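Local structure of MGS-M5 (Unidentified, 4Q3N) at residues R152-Y160 / H211-A220; G174-S185 / E294-L305. The protein probably catalyses the NAD-dependent interconversion of L-lactate and pyruvate, as an L-lactate dehydrogenase with a Rossmann-type nucleotide-binding domain. All coordinates share one frame; numbering follows the deposited sequence.

Both contacts lie in the alpha/beta C-terminal domain of the lactate/malate dehydrogenase fold, with their centres about 16 Å apart. Their segments alternate along the chain, in the order 152-160, 174-185, 211-220, 294-305. Contact 1 joins helices 147-161 and 206-227. Contact 2 lays the loop and short strand 181-182 on helix 292-311. Strand 168-173 links the two, since L153 and F181 both pack on it. The contacts also touch directly: V216 CG1 lies 3.7 Å from E180 OE2, and Y213 packs on the backbone of E180. D149 of helix 147-161 hydrogen-bonds H176, so the helix of contact 1 meets the loop of contact 2 at the probable active site.

Contact 1 of 2, residues R152-Y160 / H211-A220; sequences RLRYEISQY and HIYLKVRDAA
I212 of helix 206-227 fits as a knob into a hole formed by L153, E156, I157 and Y160 of helix 147-161. This helix pair belongs to the C-terminal domain of the lactate dehydrogenase fold. The axes of segments 152-160 and 211-220 approach to 9.6 Å, with their N-to-C directions 135° apart. With chi1 at -71°, I212 CG2 stands anti to the backbone N and meets L153 CD1 at 3.7 Å, while CG1 and CD1 run toward Y160. I212 CD1 lies 3.7 Å from Y160 CE1, oblique to the ring. V216 continues the apolar row, setting CG2 against the backbone and CB of L153.

Polar groups border this core. K215 curls back through three successive bends, which brings NZ to both carboxylate oxygens of E156. K215 NZ is 3.2 Å from E156 OE1 and equally far from OE2. The two bonds are weak, but together they make a salt bridge that probably balances the charge of the buried glutamate. Y160 OH and H211 ND1 form a weak hydrogen bond of 3.2 Å at the edge of the tyrosine ring.

At the other end R152 extends along A219, with R152 CD 3.5 Å from A219 CB. A219 CB and A220 N lie over one face of the guanidinium, A220 N toward its rim. R152 NH1 donates to a water at 2.9 Å, which also lies within bonding reach of V216 O. The position of R152 is consistent with the arginine that grips the substrate carboxylate in relatives.

Around the pair, L153 reaches A170 and I172 of strand 168-173 and V182 of strand 181-182. R152 packs on I223 further along helix 206-227. H50 of a second subunit covers R152 and A219, so this helix pair also faces the subunit interface.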
loop_
_atom_site.group_PDB
_atom_site.type_symbol
_atom_site.label_atom_id
_atom_site.label_comp_id
_atom_site.label_asym_id
_atom_site.label_seq_id
_atom_site.Cartn_x
_atom_site.Cartn_y
_atom_site.Cartn_z
ATOM N N ARG A 152 -21.781 -6.094 1.717
ATOM C CA ARG A 152 -22.853 -5.322 2.308
ATOM C C ARG A 152 -23.264 -5.895 3.653
ATOM O O ARG A 152 -23.513 -5.175 4.612
ATOM C CB ARG A 152 -24.082 -5.296 1.355
ATOM C CG ARG A 152 -23.814 -4.492 0.082
ATOM C CD ARG A 152 -25.035 -4.512 -0.884
ATOM N NE ARG A 152 -24.900 -3.491 -1.928
ATOM C CZ ARG A 152 -25.308 -3.685 -3.173
ATOM N NH1 ARG A 152 -25.858 -4.865 -3.556
ATOM N NH2 ARG A 152 -25.152 -2.722 -4.031
ATOM N N LEU A 153 -23.443 -7.205 3.682
ATOM C CA LEU A 153 -23.764 -7.908 4.932
ATOM C C LEU A 153 -22.726 -7.611 6.040
ATOM O O LEU A 153 -23.081 -7.296 7.176
ATOM C CB LEU A 153 -23.779 -9.422 4.695
ATOM C CG LEU A 153 -23.968 -10.341 5.906
ATOM C CD1 LEU A 153 -25.398 -10.175 6.451
ATOM C CD2 LEU A 153 -23.742 -11.795 5.523
ATOM N N ARG A 154 -21.445 -7.732 5.705
ATOM C CA ARG A 154 -20.381 -7.456 6.675
ATOM C C ARG A 154 -20.442 -6.010 7.150
ATOM O O ARG A 154 -20.364 -5.734 8.358
ATOM C CB ARG A 154 -19.011 -7.767 6.062
ATOM C CG ARG A 154 -18.918 -9.187 5.531
ATOM C CD ARG A 154 -17.658 -9.358 4.712
ATOM N NE ARG A 154 -16.498 -9.543 5.564
ATOM C CZ ARG A 154 -15.273 -9.772 5.103
ATOM N NH1 ARG A 154 -15.058 -9.856 3.796
ATOM N NH2 ARG A 154 -14.277 -9.959 5.958
ATOM N N TYR A 155 -20.629 -5.080 6.210
ATOM C CA TYR A 155 -20.831 -3.683 6.596
ATOM C C TYR A 155 -21.994 -3.519 7.566
ATOM O O TYR A 155 -21.871 -2.839 8.597
ATOM C CB TYR A 155 -21.073 -2.773 5.349
ATOM C CG TYR A 155 -21.531 -1.371 5.749
ATOM C CD1 TYR A 155 -20.634 -0.425 6.295
ATOM C CD2 TYR A 155 -22.870 -0.998 5.632
ATOM C CE1 TYR A 155 -21.092 0.862 6.689
ATOM C CE2 TYR A 155 -23.313 0.272 5.995
ATOM C CZ TYR A 155 -22.441 1.183 6.523
ATOM O OH TYR A 155 -22.938 2.408 6.878
ATOM N N GLU A 156 -23.140 -4.138 7.273
ATOM C CA GLU A 156 -24.322 -3.896 8.119
ATOM C C GLU A 156 -24.100 -4.438 9.539
ATOM O O GLU A 156 -24.415 -3.787 10.521
ATOM C CB GLU A 156 -25.585 -4.544 7.526
ATOM C CG GLU A 156 -26.052 -3.922 6.161
ATOM C CD GLU A 156 -26.498 -2.464 6.279
ATOM O OE1 GLU A 156 -26.753 -2.020 7.420
ATOM O OE2 GLU A 156 -26.597 -1.775 5.218
ATOM N N ILE A 157 -23.610 -5.663 9.615
ATOM C CA ILE A 157 -23.297 -6.274 10.916
ATOM C C ILE A 157 -22.309 -5.389 11.689
ATOM O O ILE A 157 -22.500 -5.174 12.892
ATOM C CB ILE A 157 -22.731 -7.683 10.728
ATOM C CG1 ILE A 157 -23.820 -8.643 10.186
ATOM C CG2 ILE A 157 -22.157 -8.239 12.012
ATOM C CD1 ILE A 157 -23.156 -9.958 9.635
ATOM N N SER A 158 -21.331 -4.799 10.999
ATOM C CA SER A 158 -20.281 -4.047 11.687
ATOM C C SER A 158 -20.848 -2.811 12.343
ATOM O O SER A 158 -20.346 -2.360 13.381
ATOM C CB SER A 158 -19.143 -3.657 10.733
ATOM O OG SER A 158 -19.567 -2.595 9.907
ATOM N N GLN A 159 -21.894 -2.247 11.744
ATOM C CA GLN A 159 -22.539 -1.094 12.313
ATOM C C GLN A 159 -23.293 -1.409 13.615
ATOM O O GLN A 159 -23.513 -0.500 14.420
ATOM C CB GLN A 159 -23.512 -0.433 11.275
ATOM C CG GLN A 159 -22.797 0.103 10.051
ATOM C CD GLN A 159 -21.581 0.954 10.377
ATOM O OE1 GLN A 159 -21.720 2.135 10.648
ATOM N NE2 GLN A 159 -20.369 0.356 10.321
ATOM N N TYR A 160 -23.758 -2.641 13.803
ATOM C CA TYR A 160 -24.369 -3.008 15.099
ATOM C C TYR A 160 -23.291 -3.215 16.195
ATOM O O TYR A 160 -23.402 -2.715 17.312
ATOM C CB TYR A 160 -25.194 -4.317 14.996
ATOM C CG TYR A 160 -26.540 -4.054 14.360
ATOM C CD1 TYR A 160 -26.651 -3.963 12.986
ATOM C CD2 TYR A 160 -27.687 -3.867 15.147
ATOM C CE1 TYR A 160 -27.885 -3.679 12.378
ATOM C CE2 TYR A 160 -28.923 -3.550 14.539
ATOM C CZ TYR A 160 -28.997 -3.487 13.155
ATOM O OH TYR A 160 -30.193 -3.225 12.509
ATOM N N HIS A 211 -33.730 -7.983 9.953
ATOM C CA HIS A 211 -33.630 -6.625 9.429
ATOM C C HIS A 211 -32.433 -6.471 8.506
ATOM O O HIS A 211 -32.519 -5.879 7.436
ATOM C CB HIS A 211 -33.499 -5.610 10.541
ATOM C CG HIS A 211 -33.343 -4.222 10.022
ATOM N ND1 HIS A 211 -32.146 -3.547 10.037
ATOM C CD2 HIS A 211 -34.225 -3.396 9.426
ATOM C CE1 HIS A 211 -32.304 -2.355 9.495
ATOM N NE2 HIS A 211 -33.558 -2.242 9.106
ATOM N N ILE A 212 -31.298 -7.006 8.950
ATOM C CA ILE A 212 -30.068 -6.937 8.160
ATOM C C ILE A 212 -30.230 -7.648 6.811
ATOM O O ILE A 212 -29.789 -7.128 5.776
ATOM C CB ILE A 212 -28.846 -7.546 8.972
ATOM C CG1 ILE A 212 -28.502 -6.584 10.117
ATOM C CG2 ILE A 212 -27.663 -7.785 8.035
ATOM C CD1 ILE A 212 -27.483 -7.158 11.240
ATOM N N TYR A 213 -30.871 -8.818 6.817
ATOM C CA TYR A 213 -31.143 -9.505 5.552
ATOM C C TYR A 213 -31.959 -8.594 4.618
ATOM O O TYR A 213 -31.624 -8.431 3.440
ATOM C CB TYR A 213 -31.860 -10.851 5.803
ATOM C CG TYR A 213 -32.656 -11.387 4.604
ATOM C CD1 TYR A 213 -32.036 -11.975 3.485
ATOM C CD2 TYR A 213 -34.023 -11.291 4.604
ATOM C CE1 TYR A 213 -32.846 -12.450 2.382
ATOM C CE2 TYR A 213 -34.798 -11.736 3.558
ATOM C CZ TYR A 213 -34.221 -12.309 2.454
ATOM O OH TYR A 213 -35.084 -12.711 1.438
ATOM N N LEU A 214 -33.010 -7.975 5.151
ATOM C CA LEU A 214 -33.838 -7.067 4.343
ATOM C C LEU A 214 -33.018 -5.913 3.790
ATOM O O LEU A 214 -33.134 -5.567 2.605
ATOM C CB LEU A 214 -35.004 -6.541 5.174
ATOM C CG LEU A 214 -35.996 -7.612 5.667
ATOM C CD1 LEU A 214 -37.205 -7.059 6.453
ATOM C CD2 LEU A 214 -36.482 -8.443 4.492
ATOM N N LYS A 215 -32.149 -5.343 4.629
ATOM C CA LYS A 215 -31.276 -4.242 4.179
ATOM C C LYS A 215 -30.390 -4.688 3.035
ATOM O O LYS A 215 -30.154 -3.966 2.061
ATOM C CB LYS A 215 -30.356 -3.749 5.336
ATOM C CG LYS A 215 -31.035 -2.885 6.380
ATOM C CD LYS A 215 -31.438 -1.531 5.768
ATOM C CE LYS A 215 -30.197 -0.720 5.325
ATOM N NZ LYS A 215 -29.231 -0.339 6.416
ATOM N N VAL A 216 -29.835 -5.878 3.180
ATOM C CA VAL A 216 -28.983 -6.396 2.112
ATOM C C VAL A 216 -29.780 -6.623 0.824
ATOM O O VAL A 216 -29.343 -6.243 -0.273
ATOM C CB VAL A 216 -28.286 -7.708 2.556
ATOM C CG1 VAL A 216 -27.603 -8.414 1.365
ATOM C CG2 VAL A 216 -27.282 -7.416 3.659
ATOM N N ARG A 217 -30.967 -7.228 0.958
ATOM C CA ARG A 217 -31.878 -7.429 -0.166
ATOM C C ARG A 217 -32.236 -6.144 -0.939
ATOM O O ARG A 217 -32.315 -6.147 -2.167
ATOM C CB ARG A 217 -33.209 -8.040 0.323
ATOM C CG ARG A 217 -33.207 -9.517 0.643
ATOM C CD ARG A 217 -33.621 -10.401 -0.548
ATOM N NE ARG A 217 -34.600 -9.803 -1.446
ATOM C CZ ARG A 217 -35.914 -10.024 -1.401
ATOM N NH1 ARG A 217 -36.440 -10.816 -0.477
ATOM N NH2 ARG A 217 -36.711 -9.423 -2.282
ATOM N N ASP A 218 -32.441 -5.056 -0.199
ATOM C CA ASP A 218 -32.963 -3.792 -0.740
ATOM C C ASP A 218 -31.856 -2.814 -1.114
ATOM O O ASP A 218 -32.147 -1.753 -1.655
ATOM C CB ASP A 218 -33.852 -3.123 0.291
ATOM C CG ASP A 218 -34.836 -2.134 -0.313
ATOM O OD1 ASP A 218 -35.416 -2.381 -1.421
ATOM O OD2 ASP A 218 -35.091 -1.126 0.375
ATOM N N ALA A 219 -30.596 -3.173 -0.830
ATOM C CA ALA A 219 -29.473 -2.227 -1.004
ATOM C C ALA A 219 -29.308 -1.666 -2.414
ATOM O O ALA A 219 -29.174 -0.455 -2.587
ATOM C CB ALA A 219 -28.156 -2.880 -0.552
ATOM N N ALA A 220 -29.332 -2.519 -3.433
ATOM C CA ALA A 220 -29.229 -2.031 -4.805
ATOM C C ALA A 220 -30.341 -1.060 -5.148
ATOM O O ALA A 220 -30.116 0.003 -5.742
ATOM C CB ALA A 220 -29.258 -3.202 -5.791
HETATM O O HOH W 1 -27.023 -6.879 -1.799
#

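Contact 2 of 2, residues G174-S185 / E294-L305; sequences GEHGDSEFVCWS and ENSQLNNSANIL. With ACT (acetate ion), chain J.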
loop_
_atom_site.group_PDB
_atom_site.type_symbol
_atom_site.label_atom_id
_atom_site.label_comp_id
_atom_site.label_asym_id
_atom_site.label_seq_id
_atom_site.Cartn_x
_atom_site.Cartn_y
_atom_site.Cartn_z
ATOM N N GLY A 174 -26.334 -17.960 -2.934
ATOM C CA GLY A 174 -27.460 -18.151 -3.850
ATOM C C GLY A 174 -27.431 -17.182 -5.017
ATOM O O GLY A 174 -26.358 -16.695 -5.437
ATOM N N GLU A 175 -28.619 -16.912 -5.567
ATOM C CA GLU A 175 -28.763 -15.987 -6.684
ATOM C C GLU A 175 -28.383 -14.582 -6.236
ATOM O O GLU A 175 -28.800 -14.155 -5.175
ATOM C CB GLU A 175 -30.209 -16.012 -7.170
ATOM C CG GLU A 175 -30.509 -14.986 -8.226
ATOM C CD GLU A 175 -32.021 -14.756 -8.394
ATOM O OE1 GLU A 175 -32.796 -14.898 -7.416
ATOM O OE2 GLU A 175 -32.433 -14.455 -9.534
ATOM N N HIS A 176 -27.578 -13.864 -7.009
ATOM C CA HIS A 176 -27.380 -12.426 -6.762
ATOM C C HIS A 176 -28.685 -11.725 -7.224
ATOM O O HIS A 176 -28.810 -11.340 -8.369
ATOM C CB HIS A 176 -26.154 -11.919 -7.523
ATOM C CG HIS A 176 -25.983 -10.425 -7.546
ATOM N ND1 HIS A 176 -25.713 -9.680 -6.418
ATOM C CD2 HIS A 176 -25.960 -9.547 -8.584
ATOM C CE1 HIS A 176 -25.565 -8.409 -6.750
ATOM N NE2 HIS A 176 -25.715 -8.300 -8.060
ATOM N N GLY A 177 -29.647 -11.572 -6.324
ATOM C CA GLY A 177 -31.009 -11.140 -6.718
ATOM C C GLY A 177 -31.921 -11.524 -5.573
ATOM O O GLY A 177 -31.425 -11.821 -4.457
ATOM N N ASP A 178 -33.219 -11.547 -5.845
ATOM C CA ASP A 178 -34.262 -11.607 -4.812
ATOM C C ASP A 178 -34.234 -12.886 -3.986
ATOM O O ASP A 178 -34.725 -12.886 -2.863
ATOM C CB ASP A 178 -35.669 -11.461 -5.434
ATOM C CG ASP A 178 -35.904 -10.083 -6.096
ATOM O OD1 ASP A 178 -35.233 -9.087 -5.721
ATOM O OD2 ASP A 178 -36.776 -10.003 -7.000
ATOM N N SER A 179 -33.660 -13.962 -4.521
ATOM C CA SER A 179 -33.659 -15.244 -3.793
ATOM C C SER A 179 -32.344 -15.519 -3.022
ATOM O O SER A 179 -32.173 -16.582 -2.438
ATOM C CB SER A 179 -33.997 -16.407 -4.759
ATOM O OG SER A 179 -32.849 -16.818 -5.515
ATOM N N GLU A 180 -31.431 -14.561 -2.956
ATOM C CA GLU A 180 -30.252 -14.739 -2.101
ATOM C C GLU A 180 -30.619 -14.875 -0.635
ATOM O O GLU A 180 -31.676 -14.479 -0.209
ATOM C CB GLU A 180 -29.295 -13.575 -2.205
ATOM C CG GLU A 180 -29.891 -12.297 -1.597
ATOM C CD GLU A 180 -29.122 -11.078 -2.024
ATOM O OE1 GLU A 180 -28.264 -11.232 -2.914
ATOM O OE2 GLU A 180 -29.356 -9.989 -1.477
ATOM N N PHE A 181 -29.711 -15.391 0.168
ATOM C CA PHE A 181 -30.060 -15.593 1.567
ATOM C C PHE A 181 -28.780 -15.548 2.401
ATOM O O PHE A 181 -27.668 -15.713 1.869
ATOM C CB PHE A 181 -30.790 -16.937 1.768
ATOM C CG PHE A 181 -29.920 -18.148 1.449
ATOM C CD1 PHE A 181 -29.812 -18.603 0.132
ATOM C CD2 PHE A 181 -29.199 -18.800 2.452
ATOM C CE1 PHE A 181 -28.997 -19.682 -0.178
ATOM C CE2 PHE A 181 -28.380 -19.887 2.169
ATOM C CZ PHE A 181 -28.281 -20.346 0.845
ATOM N N VAL A 182 -28.919 -15.284 3.696
ATOM C CA VAL A 182 -27.758 -15.229 4.572
ATOM C C VAL A 182 -27.485 -16.609 5.099
ATOM O O VAL A 182 -28.384 -17.292 5.545
ATOM C CB VAL A 182 -27.966 -14.318 5.806
ATOM C CG1 VAL A 182 -26.657 -14.202 6.622
ATOM C CG2 VAL A 182 -28.494 -12.967 5.414
ATOM N N CYS A 183 -26.233 -17.009 5.095
ATOM C CA CYS A 183 -25.894 -18.254 5.757
ATOM C C CYS A 183 -25.571 -17.938 7.234
ATOM O O CYS A 183 -24.408 -17.721 7.601
ATOM C CB CYS A 183 -24.706 -18.912 5.033
ATOM S SG CYS A 183 -24.187 -20.429 5.791
ATOM N N TRP A 184 -26.600 -17.850 8.076
ATOM C CA TRP A 184 -26.349 -17.543 9.488
ATOM C C TRP A 184 -25.709 -18.705 10.261
ATOM O O TRP A 184 -25.139 -18.469 11.303
ATOM C CB TRP A 184 -27.654 -17.140 10.204
ATOM C CG TRP A 184 -28.253 -15.795 9.720
ATOM C CD1 TRP A 184 -29.494 -15.580 9.147
ATOM C CD2 TRP A 184 -27.640 -14.511 9.834
ATOM N NE1 TRP A 184 -29.667 -14.241 8.879
ATOM C CE2 TRP A 184 -28.550 -13.556 9.281
ATOM C CE3 TRP A 184 -26.404 -14.068 10.336
ATOM C CZ2 TRP A 184 -28.270 -12.188 9.237
ATOM C CZ3 TRP A 184 -26.105 -12.705 10.266
ATOM C CH2 TRP A 184 -27.031 -11.780 9.709
ATOM N N SER A 185 -25.868 -19.957 9.805
ATOM C CA SER A 185 -25.373 -21.105 10.577
ATOM C C SER A 185 -23.839 -21.140 10.577
ATOM O O SER A 185 -23.227 -21.777 11.453
ATOM C CB SER A 185 -25.904 -22.416 10.012
ATOM O OG SER A 185 -25.448 -22.565 8.662
ATOM N N GLU A 294 -31.480 -23.104 5.230
ATOM C CA GLU A 294 -30.533 -22.598 4.218
ATOM C C GLU A 294 -30.449 -23.539 3.014
ATOM O O GLU A 294 -30.350 -23.106 1.861
ATOM C CB GLU A 294 -29.140 -22.437 4.863
ATOM C CG GLU A 294 -29.113 -21.381 5.910
ATOM C CD GLU A 294 -27.941 -21.540 6.882
ATOM O OE1 GLU A 294 -27.271 -22.605 6.872
ATOM O OE2 GLU A 294 -27.725 -20.612 7.684
ATOM N N ASN A 295 -30.482 -24.844 3.280
ATOM C CA ASN A 295 -30.396 -25.788 2.187
ATOM C C ASN A 295 -31.621 -25.654 1.275
ATOM O O ASN A 295 -31.530 -25.697 0.041
ATOM C CB ASN A 295 -30.285 -27.220 2.717
ATOM C CG ASN A 295 -29.531 -28.128 1.758
ATOM O OD1 ASN A 295 -28.564 -27.714 1.125
ATOM N ND2 ASN A 295 -29.988 -29.355 1.629
ATOM N N SER A 296 -32.770 -25.504 1.913
ATOM C CA SER A 296 -34.006 -25.238 1.195
ATOM C C SER A 296 -33.894 -23.938 0.387
ATOM O O SER A 296 -34.320 -23.865 -0.783
ATOM C CB SER A 296 -35.167 -25.173 2.173
ATOM O OG SER A 296 -36.356 -24.892 1.484
ATOM N N GLN A 297 -33.335 -22.905 1.000
ATOM C CA GLN A 297 -33.228 -21.625 0.310
ATOM C C GLN A 297 -32.260 -21.745 -0.862
ATOM O O GLN A 297 -32.470 -21.126 -1.904
ATOM C CB GLN A 297 -32.792 -20.510 1.271
ATOM C CG GLN A 297 -33.844 -20.142 2.364
ATOM C CD GLN A 297 -33.256 -19.124 3.322
ATOM O OE1 GLN A 297 -32.243 -19.385 3.991
ATOM N NE2 GLN A 297 -33.809 -17.930 3.313
ATOM N N LEU A 298 -31.192 -22.534 -0.711
ATOM C CA LEU A 298 -30.232 -22.702 -1.812
ATOM C C LEU A 298 -30.908 -23.460 -2.980
ATOM O O LEU A 298 -30.799 -23.076 -4.165
ATOM C CB LEU A 298 -28.951 -23.435 -1.316
ATOM C CG LEU A 298 -27.896 -23.528 -2.430
ATOM C CD1 LEU A 298 -27.407 -22.143 -2.841
ATOM C CD2 LEU A 298 -26.719 -24.477 -2.060
ATOM N N ASN A 299 -31.647 -24.506 -2.641
ATOM C CA ASN A 299 -32.429 -25.243 -3.639
ATOM C C ASN A 299 -33.411 -24.313 -4.387
ATOM O O ASN A 299 -33.526 -24.362 -5.609
ATOM C CB ASN A 299 -33.203 -26.402 -2.990
ATOM C CG ASN A 299 -32.288 -27.575 -2.514
ATOM O OD1 ASN A 299 -31.185 -27.779 -2.995
ATOM N ND2 ASN A 299 -32.786 -28.344 -1.564
ATOM N N ASN A 300 -34.088 -23.443 -3.655
ATOM C CA ASN A 300 -35.051 -22.548 -4.270
ATOM C C ASN A 300 -34.327 -21.642 -5.271
ATOM O O ASN A 300 -34.752 -21.451 -6.401
ATOM C CB ASN A 300 -35.761 -21.713 -3.209
ATOM C CG ASN A 300 -36.576 -20.565 -3.807
ATOM O OD1 ASN A 300 -37.486 -20.794 -4.598
ATOM N ND2 ASN A 300 -36.245 -19.324 -3.423
ATOM N N SER A 301 -33.211 -21.100 -4.832
ATOM C CA SER A 301 -32.432 -20.173 -5.607
ATOM C C SER A 301 -31.901 -20.875 -6.880
ATOM O O SER A 301 -31.948 -20.336 -7.983
ATOM C CB SER A 301 -31.300 -19.661 -4.707
ATOM O OG SER A 301 -30.909 -18.395 -5.070
ATOM N N ALA A 302 -31.393 -22.090 -6.711
ATOM C CA ALA A 302 -30.882 -22.855 -7.848
ATOM C C ALA A 302 -32.005 -23.217 -8.825
ATOM O O ALA A 302 -31.810 -23.245 -10.048
ATOM C CB ALA A 302 -30.183 -24.119 -7.371
ATOM N N ASN A 303 -33.174 -23.533 -8.290
ATOM C CA ASN A 303 -34.302 -23.898 -9.162
ATOM C C ASN A 303 -34.726 -22.724 -10.033
ATOM O O ASN A 303 -35.055 -22.880 -11.208
ATOM C CB ASN A 303 -35.457 -24.409 -8.325
ATOM C CG ASN A 303 -35.178 -25.806 -7.782
ATOM O OD1 ASN A 303 -34.317 -26.518 -8.311
ATOM N ND2 ASN A 303 -35.880 -26.198 -6.730
ATOM N N ILE A 304 -34.652 -21.540 -9.451
ATOM C CA ILE A 304 -35.029 -20.301 -10.122
ATOM C C ILE A 304 -34.084 -20.029 -11.295
ATOM O O ILE A 304 -34.517 -19.717 -12.394
ATOM C CB ILE A 304 -35.012 -19.114 -9.102
ATOM C CG1 ILE A 304 -36.255 -19.218 -8.197
ATOM C CG2 ILE A 304 -35.006 -17.752 -9.831
ATOM C CD1 ILE A 304 -36.259 -18.229 -7.015
ATOM N N LEU A 305 -32.785 -20.188 -11.061
ATOM C CA LEU A 305 -31.786 -19.988 -12.099
ATOM C C LEU A 305 -31.862 -21.062 -13.156
ATOM O O LEU A 305 -31.757 -20.787 -14.375
ATOM C CB LEU A 305 -30.377 -19.946 -11.480
ATOM C CG LEU A 305 -30.114 -18.798 -10.496
ATOM C CD1 LEU A 305 -28.821 -19.042 -9.656
ATOM C CD2 LEU A 305 -30.012 -17.466 -11.265
HETATM C C ACT J . -24.214 -4.626 -9.342
HETATM O O ACT J . -23.716 -4.258 -8.257
HETATM O OXT ACT J . -24.780 -5.780 -9.384
HETATM C CH3 ACT J . -24.138 -3.655 -10.500
HETATM O O HOH W 2 -33.711 -18.667 -1.826
HETATM O O HOH W 3 -30.988 -18.057 5.873
#
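F181 has CG between its backbone N and carbonyl carbon (chi1 64°), which turns the ring onto helix 292-311. There Q297 CB sits over one ring face in a CH-pi contact, 3.9 Å from the centroid. L298 CD1 meets the ring edge. E294 is extended beyond CG (chi2 159°) and reaches across to S185. Its two oxygens use their syn lone pairs: S185 N donates to E294 OE2 at 2.9 Å, and S185 OG to E294 OE1 at 2.6 Å. With an alanine at E294, both S185 groups would probably lose their acceptor on the helix, leaving the turn centred on C183 and S185 after it freer to shift.

At the other end, E175 N donates to S301 OG at 2.8 Å (161°). The S301 hydroxyl also lies 2.5 Å from S179 OG, which itself donates to E175 OE1. G174 passes so close to S301 OG that a CB would clash.

Residues 174-178 carry the GEHGD signature of L-lactate dehydrogenases. H176 points away from the helix, bonds D149 through ND1 and donates through NE2 to an acetate that probably came from the crystallisation liquor, consistent with the His-Asp pair of this family's active site.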